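Local coordinates for protein BRIC1 (Synthetic construct, PDB 6FF6) that has no known biological function but was designed computationally as a corrugated repeat protein with a novel, all-helical architecture, at residues A[32-37]-A[110-115]; A[59-64]-A[78-83]; A[72-77]-A[117-122]; A[93-96]-A[100-103]. All blocks are in the same frame, centred on the assembly; numbering follows the deposited sequence.

Contact 1 of 4, residues A[32-37]-A[110-115]; sequences ELLADM and DLMQRM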
# COMPACT_ATOMS: atom_id res chain seq x y z
N GLU A 32 13.92 8.25 -16.22
CA GLU A 32 14.58 9.16 -17.15
C GLU A 32 15.13 10.34 -16.39
O GLU A 32 16.29 10.70 -16.58
CB GLU A 32 13.61 9.65 -18.24
CG GLU A 32 13.23 8.62 -19.30
CD GLU A 32 12.15 9.04 -20.29
OE1 GLU A 32 11.56 10.13 -20.11
OE2 GLU A 32 11.88 8.26 -21.24
N LEU A 33 14.30 10.94 -15.50
CA LEU A 33 14.70 12.08 -14.68
C LEU A 33 15.85 11.76 -13.80
O LEU A 33 16.74 12.59 -13.65
CB LEU A 33 13.56 12.64 -13.84
CG LEU A 33 12.46 13.36 -14.60
CD1 LEU A 33 11.21 13.54 -13.73
CD2 LEU A 33 12.96 14.67 -15.18
N LEU A 34 15.86 10.56 -13.21
CA LEU A 34 16.93 10.16 -12.31
C LEU A 34 18.24 9.95 -13.05
O LEU A 34 19.30 10.28 -12.52
CB LEU A 34 16.51 8.95 -11.47
CG LEU A 34 15.45 9.22 -10.40
CD1 LEU A 34 14.86 7.91 -9.88
CD2 LEU A 34 16.00 10.13 -9.29
N ALA A 35 18.16 9.48 -14.29
CA ALA A 35 19.31 9.30 -15.18
C ALA A 35 19.90 10.68 -15.54
O ALA A 35 21.12 10.85 -15.56
CB ALA A 35 18.88 8.56 -16.42
N ASP A 36 19.02 11.67 -15.74
CA ASP A 36 19.40 13.05 -16.00
C ASP A 36 20.06 13.65 -14.78
O ASP A 36 21.14 14.22 -14.90
CB ASP A 36 18.18 13.87 -16.41
CG ASP A 36 17.69 13.61 -17.83
OD1 ASP A 36 18.41 12.89 -18.60
OD2 ASP A 36 16.60 14.11 -18.19
N MET A 37 19.42 13.48 -13.60
CA MET A 37 19.91 13.93 -12.30
C MET A 37 21.30 13.42 -12.04
O MET A 37 22.16 14.19 -11.60
CB MET A 37 19.01 13.40 -11.19
CG MET A 37 17.88 14.29 -10.85
SD MET A 37 17.22 13.90 -9.22
CE MET A 37 18.73 13.80 -8.30
N ASP A 110 20.20 7.98 -5.27
CA ASP A 110 20.08 6.52 -5.24
C ASP A 110 18.93 6.08 -4.37
O ASP A 110 18.24 5.11 -4.74
CB ASP A 110 21.36 5.87 -4.74
CG ASP A 110 22.52 5.98 -5.70
OD1 ASP A 110 22.26 6.12 -6.94
OD2 ASP A 110 23.68 5.93 -5.23
N LEU A 111 18.71 6.80 -3.25
CA LEU A 111 17.58 6.55 -2.36
C LEU A 111 16.28 6.76 -3.11
O LEU A 111 15.44 5.85 -3.13
CB LEU A 111 17.63 7.41 -1.10
CG LEU A 111 16.54 7.10 -0.09
CD1 LEU A 111 16.52 5.57 0.29
CD2 LEU A 111 16.60 8.08 1.08
N MET A 112 16.14 7.91 -3.80
CA MET A 112 15.00 8.20 -4.69
C MET A 112 14.79 7.05 -5.72
O MET A 112 13.66 6.63 -5.96
CB MET A 112 15.24 9.51 -5.43
CG MET A 112 15.04 10.70 -4.57
SD MET A 112 15.53 12.22 -5.40
CE MET A 112 14.25 12.38 -6.59
N GLN A 113 15.88 6.52 -6.30
CA GLN A 113 15.81 5.41 -7.24
C GLN A 113 15.30 4.16 -6.53
O GLN A 113 14.41 3.50 -7.05
CB GLN A 113 17.18 5.16 -7.89
CG GLN A 113 17.15 4.04 -8.93
CD GLN A 113 16.36 4.41 -10.16
OE1 GLN A 113 16.74 5.32 -10.91
NE2 GLN A 113 15.24 3.73 -10.39
N ARG A 114 15.85 3.84 -5.35
CA ARG A 114 15.46 2.65 -4.56
C ARG A 114 14.00 2.68 -4.12
O ARG A 114 13.31 1.66 -4.20
CB ARG A 114 16.40 2.40 -3.36
CG ARG A 114 17.74 1.77 -3.83
CD ARG A 114 18.70 1.34 -2.73
NE ARG A 114 18.86 2.38 -1.72
CZ ARG A 114 19.94 3.14 -1.57
NH1 ARG A 114 21.00 2.97 -2.35
NH2 ARG A 114 19.98 4.07 -0.61
N MET A 115 13.52 3.88 -3.71
CA MET A 115 12.14 4.14 -3.30
C MET A 115 11.20 4.03 -4.49
O MET A 115 10.16 3.39 -4.40
CB MET A 115 12.02 5.51 -2.60
CG MET A 115 12.69 5.53 -1.21
SD MET A 115 12.17 4.16 -0.10
CE MET A 115 13.57 3.00 -0.27
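L34 and M37 of helix 23-42 meet M112 and Q113 of helix 99-121 in an antiparallel helix pair, which joins the first and last helices of a four-helix bundle. The axes of the two short segments run at 166° to each other and approach no closer than 10.6 Å, a wide spacing that leaves the contact to the side chains. L34 and Q113 lie level, with CA atoms 7.0 Å apart.

The apolar part gathers round M112. L34 CD2 lies 3.9 Å from M112 CE and almost as near to M112 CB, so one leucine methyl touches both the root and the end of the methionine. The bend at chi3 (71°) explains this, because it turns CE out of the line of an otherwise extended chain. The same CE meets M37 SD at 4.2 Å. From the other two helices of the bundle, M83 packs on M37 and I64 on L34, which closes a hydrophobic core.

The second kind of contact sets an aliphatic branch against an amide. Q113 CG lies anti to its backbone nitrogen, and a bend at chi2 (68°) then carries the amide over to L34. Its OE1 comes 3.4 Å from L34 CD1 and 3.7 Å from L34 CB, a van der Waals contact, since the leucine branch has no polar hydrogen to donate.

Polar bonding lies to the side of this pair. Q113 NE2 donates to D117 OD2 and, weakly, to D31 OD1, which should limit the rotation of the amide whose CD rests 3.8 Å from L34 CD1.

Contact 2 of 4, residues A[59-64]-A[78-83]; sequences RAAHSI and YAVELM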
# COMPACT_ATOMS: atom_id res chain seq x y z
N ARG A 59 14.76 20.73 -10.69
CA ARG A 59 13.58 20.54 -11.56
C ARG A 59 13.18 19.10 -11.66
O ARG A 59 11.99 18.78 -11.61
CB ARG A 59 13.87 21.06 -12.96
CG ARG A 59 13.75 22.55 -13.11
CD ARG A 59 14.66 22.98 -14.23
NE ARG A 59 14.88 24.42 -14.19
CZ ARG A 59 14.94 25.19 -15.26
NH1 ARG A 59 14.83 24.66 -16.48
NH2 ARG A 59 15.10 26.50 -15.14
N ALA A 60 14.17 18.21 -11.84
CA ALA A 60 13.93 16.77 -11.95
C ALA A 60 13.39 16.25 -10.62
O ALA A 60 12.43 15.49 -10.63
CB ALA A 60 15.21 16.06 -12.32
N ALA A 61 13.95 16.69 -9.49
CA ALA A 61 13.48 16.29 -8.15
C ALA A 61 12.06 16.81 -7.90
O ALA A 61 11.21 16.07 -7.44
CB ALA A 61 14.43 16.80 -7.07
N HIS A 62 11.78 18.05 -8.28
CA HIS A 62 10.45 18.62 -8.11
C HIS A 62 9.40 17.83 -8.91
O HIS A 62 8.32 17.53 -8.36
CB HIS A 62 10.48 20.09 -8.53
CG HIS A 62 9.21 20.81 -8.19
ND1 HIS A 62 8.09 20.71 -9.00
CD2 HIS A 62 8.94 21.62 -7.15
CE1 HIS A 62 7.18 21.47 -8.43
NE2 HIS A 62 7.63 22.04 -7.31
N SER A 63 9.73 17.47 -10.19
CA SER A 63 8.82 16.68 -11.02
C SER A 63 8.49 15.32 -10.37
O SER A 63 7.32 14.94 -10.31
CB SER A 63 9.39 16.49 -12.41
OG SER A 63 9.48 17.74 -13.07
N ILE A 64 9.51 14.62 -9.88
CA ILE A 64 9.33 13.34 -9.21
C ILE A 64 8.45 13.49 -7.94
O ILE A 64 7.58 12.64 -7.70
CB ILE A 64 10.68 12.67 -8.93
CG1 ILE A 64 11.36 12.25 -10.25
CG2 ILE A 64 10.52 11.48 -7.98
CD1 ILE A 64 12.79 11.98 -10.16
N TYR A 78 9.29 11.58 0.85
CA TYR A 78 10.22 11.95 1.90
C TYR A 78 11.68 12.02 1.41
O TYR A 78 12.37 13.00 1.70
CB TYR A 78 10.04 11.03 3.11
CG TYR A 78 8.96 11.53 4.05
CD1 TYR A 78 9.18 12.61 4.91
CD2 TYR A 78 7.70 10.93 4.09
CE1 TYR A 78 8.19 13.07 5.78
CE2 TYR A 78 6.70 11.38 4.96
CZ TYR A 78 6.95 12.46 5.80
OH TYR A 78 5.96 12.92 6.65
N ALA A 79 12.09 11.05 0.61
CA ALA A 79 13.42 11.00 -0.03
C ALA A 79 13.62 12.20 -0.98
O ALA A 79 14.73 12.75 -1.03
CB ALA A 79 13.58 9.70 -0.82
N VAL A 80 12.57 12.61 -1.71
CA VAL A 80 12.62 13.74 -2.64
C VAL A 80 12.66 15.05 -1.87
O VAL A 80 13.49 15.90 -2.20
CB VAL A 80 11.45 13.71 -3.66
CG1 VAL A 80 11.51 14.90 -4.58
CG2 VAL A 80 11.47 12.43 -4.47
N GLU A 81 11.81 15.21 -0.82
CA GLU A 81 11.78 16.42 0.02
C GLU A 81 13.18 16.70 0.56
O GLU A 81 13.63 17.84 0.58
CB GLU A 81 10.84 16.25 1.24
CG GLU A 81 9.34 16.26 0.97
CD GLU A 81 8.49 16.05 2.22
OE1 GLU A 81 8.78 16.72 3.24
OE2 GLU A 81 7.53 15.24 2.18
N LEU A 82 13.86 15.64 0.98
CA LEU A 82 15.19 15.72 1.55
C LEU A 82 16.19 16.19 0.57
O LEU A 82 16.93 17.11 0.88
CB LEU A 82 15.56 14.37 2.16
CG LEU A 82 16.65 14.33 3.20
CD1 LEU A 82 16.27 15.09 4.45
CD2 LEU A 82 16.88 12.91 3.60
N MET A 83 16.18 15.65 -0.65
CA MET A 83 17.10 16.14 -1.67
C MET A 83 16.74 17.60 -2.05
O MET A 83 17.62 18.46 -2.11
CB MET A 83 17.15 15.25 -2.91
CG MET A 83 18.17 15.77 -3.92
SD MET A 83 19.17 14.50 -4.67
CE MET A 83 20.31 15.44 -5.44
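V80 packs against A61 and I64 in a helical hairpin, the pairing of helices 51-71 and 74-92 that follow each other in the four-helix bundle. The evidence for close backbones is the 6.1 Å between the CA atoms of A61 and V80, a spacing that the small alanine permits.

From its CA, V80 directs CB toward the other helix, and the two methyls part there. CG1 stands opposite the backbone nitrogen (chi1 179°) and runs to the alanine: it lies 3.1 Å from A61 O, a closeness that is uncertain at this resolution, and 4.3 Å from A61 CB. CG2 takes the other branch and meets I64 CG2 at 3.8 Å, the two side chains crossing at about a right angle. V80 thus fits over one turn of helix 51-71, one methyl on A61 and the other on I64. M112 of helix 99-121 also packs on V80, and L33 of helix 23-42 on I64, so all four helices converge here.

Away from this interface, S63 returns its hydroxyl to its own helix. S63 OG donates to R59 O at 3.1 Å, beside the backbone bond from S63 N to the same oxygen.

Contact 3 of 4, residues A[72-77]-A[117-122]; sequences GFTMLQ and DYYKNK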
# COMPACT_ATOMS: atom_id res chain seq x y z
N GLY A 72 0.61 8.72 -3.74
CA GLY A 72 0.82 8.39 -2.33
C GLY A 72 2.11 7.64 -2.04
O GLY A 72 2.20 6.93 -1.03
N PHE A 73 3.14 7.82 -2.90
CA PHE A 73 4.45 7.19 -2.73
C PHE A 73 5.23 7.96 -1.64
O PHE A 73 6.12 8.76 -1.91
CB PHE A 73 5.20 7.10 -4.06
CG PHE A 73 4.52 6.33 -5.18
CD1 PHE A 73 3.50 5.42 -4.91
CD2 PHE A 73 4.90 6.51 -6.51
CE1 PHE A 73 2.88 4.71 -5.94
CE2 PHE A 73 4.28 5.79 -7.54
CZ PHE A 73 3.29 4.90 -7.25
N THR A 74 4.82 7.71 -0.38
CA THR A 74 5.29 8.43 0.79
C THR A 74 6.79 8.29 1.05
O THR A 74 7.44 9.30 1.35
CB THR A 74 4.46 8.11 2.01
OG1 THR A 74 4.27 6.70 2.10
CG2 THR A 74 3.12 8.81 1.97
N MET A 75 7.34 7.09 0.90
CA MET A 75 8.78 6.89 1.11
C MET A 75 9.56 7.68 0.08
O MET A 75 10.59 8.26 0.40
CB MET A 75 9.12 5.41 1.00
CG MET A 75 8.39 4.55 1.96
SD MET A 75 9.27 4.56 3.49
CE MET A 75 9.71 2.89 3.55
N LEU A 76 9.06 7.70 -1.17
CA LEU A 76 9.69 8.44 -2.25
C LEU A 76 9.56 9.96 -1.98
O LEU A 76 10.55 10.67 -2.11
CB LEU A 76 9.04 8.04 -3.59
CG LEU A 76 9.60 8.68 -4.86
CD1 LEU A 76 11.08 8.40 -5.00
CD2 LEU A 76 8.86 8.19 -6.06
N GLN A 77 8.35 10.41 -1.56
CA GLN A 77 8.02 11.80 -1.22
C GLN A 77 9.03 12.35 -0.22
O GLN A 77 9.59 13.42 -0.43
CB GLN A 77 6.62 11.86 -0.57
CG GLN A 77 5.53 12.44 -1.45
CD GLN A 77 4.16 12.24 -0.84
OE1 GLN A 77 3.81 11.15 -0.36
NE2 GLN A 77 3.34 13.27 -0.85
N ASP A 117 11.76 2.21 -7.14
CA ASP A 117 11.74 0.78 -7.45
C ASP A 117 10.92 -0.03 -6.46
O ASP A 117 10.39 -1.08 -6.84
CB ASP A 117 13.17 0.25 -7.62
CG ASP A 117 13.83 0.75 -8.91
OD1 ASP A 117 13.11 1.07 -9.88
OD2 ASP A 117 15.08 0.83 -8.95
N TYR A 118 10.81 0.46 -5.18
CA TYR A 118 10.00 -0.18 -4.16
C TYR A 118 8.55 -0.15 -4.65
O TYR A 118 7.93 -1.20 -4.79
CB TYR A 118 10.14 0.56 -2.81
CG TYR A 118 9.09 0.16 -1.78
CD1 TYR A 118 9.09 -1.10 -1.20
CD2 TYR A 118 8.05 1.03 -1.45
CE1 TYR A 118 8.10 -1.49 -0.30
CE2 TYR A 118 7.05 0.66 -0.55
CZ TYR A 118 7.07 -0.61 0.01
OH TYR A 118 6.08 -1.02 0.87
N TYR A 119 8.06 1.04 -4.97
CA TYR A 119 6.71 1.30 -5.45
C TYR A 119 6.45 0.73 -6.80
O TYR A 119 5.33 0.34 -7.09
CB TYR A 119 6.37 2.78 -5.41
CG TYR A 119 6.29 3.32 -3.99
CD1 TYR A 119 5.22 3.01 -3.17
CD2 TYR A 119 7.31 4.10 -3.46
CE1 TYR A 119 5.15 3.48 -1.86
CE2 TYR A 119 7.26 4.57 -2.15
CZ TYR A 119 6.17 4.27 -1.35
OH TYR A 119 6.08 4.76 -0.07
N LYS A 120 7.48 0.65 -7.65
CA LYS A 120 7.39 0.07 -9.00
C LYS A 120 7.19 -1.43 -8.82
O LYS A 120 6.33 -2.01 -9.47
CB LYS A 120 8.70 0.34 -9.75
CG LYS A 120 8.76 -0.08 -11.19
CD LYS A 120 10.18 0.11 -11.73
CE LYS A 120 10.60 1.56 -11.78
NZ LYS A 120 11.97 1.71 -12.32
N ASN A 121 7.98 -2.04 -7.90
CA ASN A 121 7.86 -3.46 -7.62
C ASN A 121 6.56 -3.77 -6.86
O ASN A 121 5.52 -3.89 -7.51
CB ASN A 121 9.11 -4.00 -6.91
CG ASN A 121 9.68 -5.23 -7.59
OD1 ASN A 121 10.12 -5.19 -8.76
ND2 ASN A 121 9.69 -6.35 -6.87
N LYS A 122 6.61 -3.90 -5.52
CA LYS A 122 5.45 -4.17 -4.64
C LYS A 122 4.69 -5.57 -4.81
O LYS A 122 3.74 -5.77 -4.04
CB LYS A 122 4.41 -3.01 -4.71
CG LYS A 122 4.86 -1.67 -4.11
CD LYS A 122 4.24 -1.39 -2.74
CE LYS A 122 3.49 -0.08 -2.69
NZ LYS A 122 3.38 0.44 -1.29
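Helix 51-71 ends in a Schellman motif at G72, F73 takes the N-cap position of helix 74-92, and Y119 of helix 99-121 docks on this turn. The rings of F73 and Y119 form an offset stack, with centroids 4.6 Å apart and planes only 18° from parallel. The two side chains slide past each other in opposite directions, which makes the contact reciprocal: F73 CB sits 3.7 Å from the centroid of the Y119 ring, and Y119 CB lies 3.9 Å from the centroid of the F73 ring, each a CH-pi contact over the face. Y118 CD2 covers the opposite face of Y119, leaving its ring sandwiched.

At the far end of that ring, the hydroxyl meets the first turn of helix 74-92. M75 N donates to Y119 OH at 2.8 Å with a nearly straight N-H...O angle of 166°, and T74 OG1 adds a weak bond of 3.4 Å to the same oxygen. M75 CB packs near the ring plane, at its edge.

Helix 51-71 backs F73 and L76 through A68, while helix 23-42 supplies Y23, edge-to-face on F73, and F26 against L76. A129 of the second subunit packs on M75.

Contact 4 of 4, residues A[93-96]-A[100-103]; sequences GEMQ and DIIN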
# COMPACT_ATOMS: atom_id res chain seq x y z
N GLY A 93 22.71 29.10 -2.50
CA GLY A 93 24.03 29.44 -1.97
C GLY A 93 24.16 29.37 -0.47
O GLY A 93 25.18 29.82 0.08
N GLU A 94 23.14 28.82 0.21
CA GLU A 94 23.13 28.63 1.67
C GLU A 94 24.09 27.48 2.05
O GLU A 94 24.68 27.50 3.14
CB GLU A 94 21.71 28.34 2.18
CG GLU A 94 20.68 29.42 1.92
CD GLU A 94 19.24 28.92 1.89
OE1 GLU A 94 18.57 29.11 0.85
OE2 GLU A 94 18.79 28.32 2.90
N MET A 95 24.24 26.47 1.14
CA MET A 95 25.13 25.33 1.36
C MET A 95 26.47 25.48 0.62
O MET A 95 26.50 25.82 -0.58
CB MET A 95 24.45 24.01 0.98
CG MET A 95 25.07 22.77 1.66
SD MET A 95 24.26 21.21 1.21
CE MET A 95 24.91 20.16 2.42
N GLN A 96 27.58 25.20 1.33
CA GLN A 96 28.91 25.19 0.73
C GLN A 96 29.08 23.79 0.14
O GLN A 96 29.06 22.82 0.89
CB GLN A 96 30.01 25.46 1.79
CG GLN A 96 31.44 25.49 1.22
CD GLN A 96 32.48 24.96 2.18
OE1 GLN A 96 32.91 25.65 3.12
NE2 GLN A 96 32.94 23.73 1.96
N ASP A 100 32.28 15.58 -0.52
CA ASP A 100 31.46 14.83 0.44
C ASP A 100 29.96 15.10 0.23
O ASP A 100 29.17 14.16 0.19
CB ASP A 100 31.84 15.16 1.92
CG ASP A 100 33.32 15.27 2.28
OD1 ASP A 100 34.02 16.17 1.74
OD2 ASP A 100 33.77 14.52 3.17
N ILE A 101 29.59 16.38 0.08
CA ILE A 101 28.22 16.84 -0.13
C ILE A 101 27.68 16.33 -1.42
O ILE A 101 26.55 15.83 -1.45
CB ILE A 101 28.13 18.37 0.03
CG1 ILE A 101 28.24 18.71 1.53
CG2 ILE A 101 26.84 18.93 -0.55
CD1 ILE A 101 28.76 20.05 1.86
N ILE A 102 28.50 16.35 -2.47
CA ILE A 102 28.11 15.81 -3.77
C ILE A 102 27.86 14.29 -3.66
O ILE A 102 26.90 13.79 -4.24
CB ILE A 102 29.12 16.23 -4.88
CG1 ILE A 102 29.02 17.77 -5.10
CG2 ILE A 102 28.83 15.50 -6.19
CD1 ILE A 102 30.14 18.44 -5.91
N ASN A 103 28.68 13.57 -2.87
CA ASN A 103 28.48 12.14 -2.66
C ASN A 103 27.18 11.87 -1.93
O ASN A 103 26.51 10.88 -2.25
CB ASN A 103 29.64 11.53 -1.89
CG ASN A 103 30.89 11.38 -2.70
OD1 ASN A 103 30.86 11.26 -3.93
ND2 ASN A 103 32.03 11.38 -2.02
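M95 and Q96 carry an extended backbone past the first turns of helix 99-121, and the nearest CA atoms, those of Q96 and I101, remain 8.4 Å apart, so the gap is bridged by M95, the I101 branches and the Q96 carbonyl. The preceding helix ends at G93, where phi is positive (103°).

M95 reaches across with its whole length. Its CG is anti to the backbone nitrogen (chi1 -158°), and the chain stays extended beyond, which brings the terminal methyl tip to tip with I101. M95 CE lies 3.7 Å from I101 CG2 and equally close to I101 CG1, in the fork between the two branches, while M95 SD is 3.9 Å from I101 CG2. Q96 contributes through its main chain: I101 CD1 comes within 3.0 Å of Q96 O, a very short approach for a methyl and an oxygen, best read with caution at this resolution.

F89 of helix 74-92 packs on M95, as does L147 of the second subunit, while N98 OD1 accepts a hydrogen bond from I101 N near the start of the helix. The loop-to-helix contact itself is made of aliphatic carbons, a thioether sulfur and one carbonyl oxygen, with no hydrogen bonding between the two segments. The contact therefore appears to rest on the fit of apolar groups rather than on directed bonds.

Overall arrangement
From the N terminus, helix 23-42 supplies the first half of contact 1, whose loop closes only at 110-115 on helix 99-121. Within that span lie contact 2, joining 59-64 to the following helix at 78-83, and then, in series, contact 4, a short closure of the 93-96 loop on 100-103. Contact 3 opens at 72-77 and closes last, at 117-122; it crosses contacts 1 and 2 and encloses contact 4. Contacts 1, 2 and 3 touch one another and tie together the first four helices. Contact 4 stands apart, its centre about 27 Å from that of contact 3, at the other end of the bundle. Residues from all four reach the second subunit.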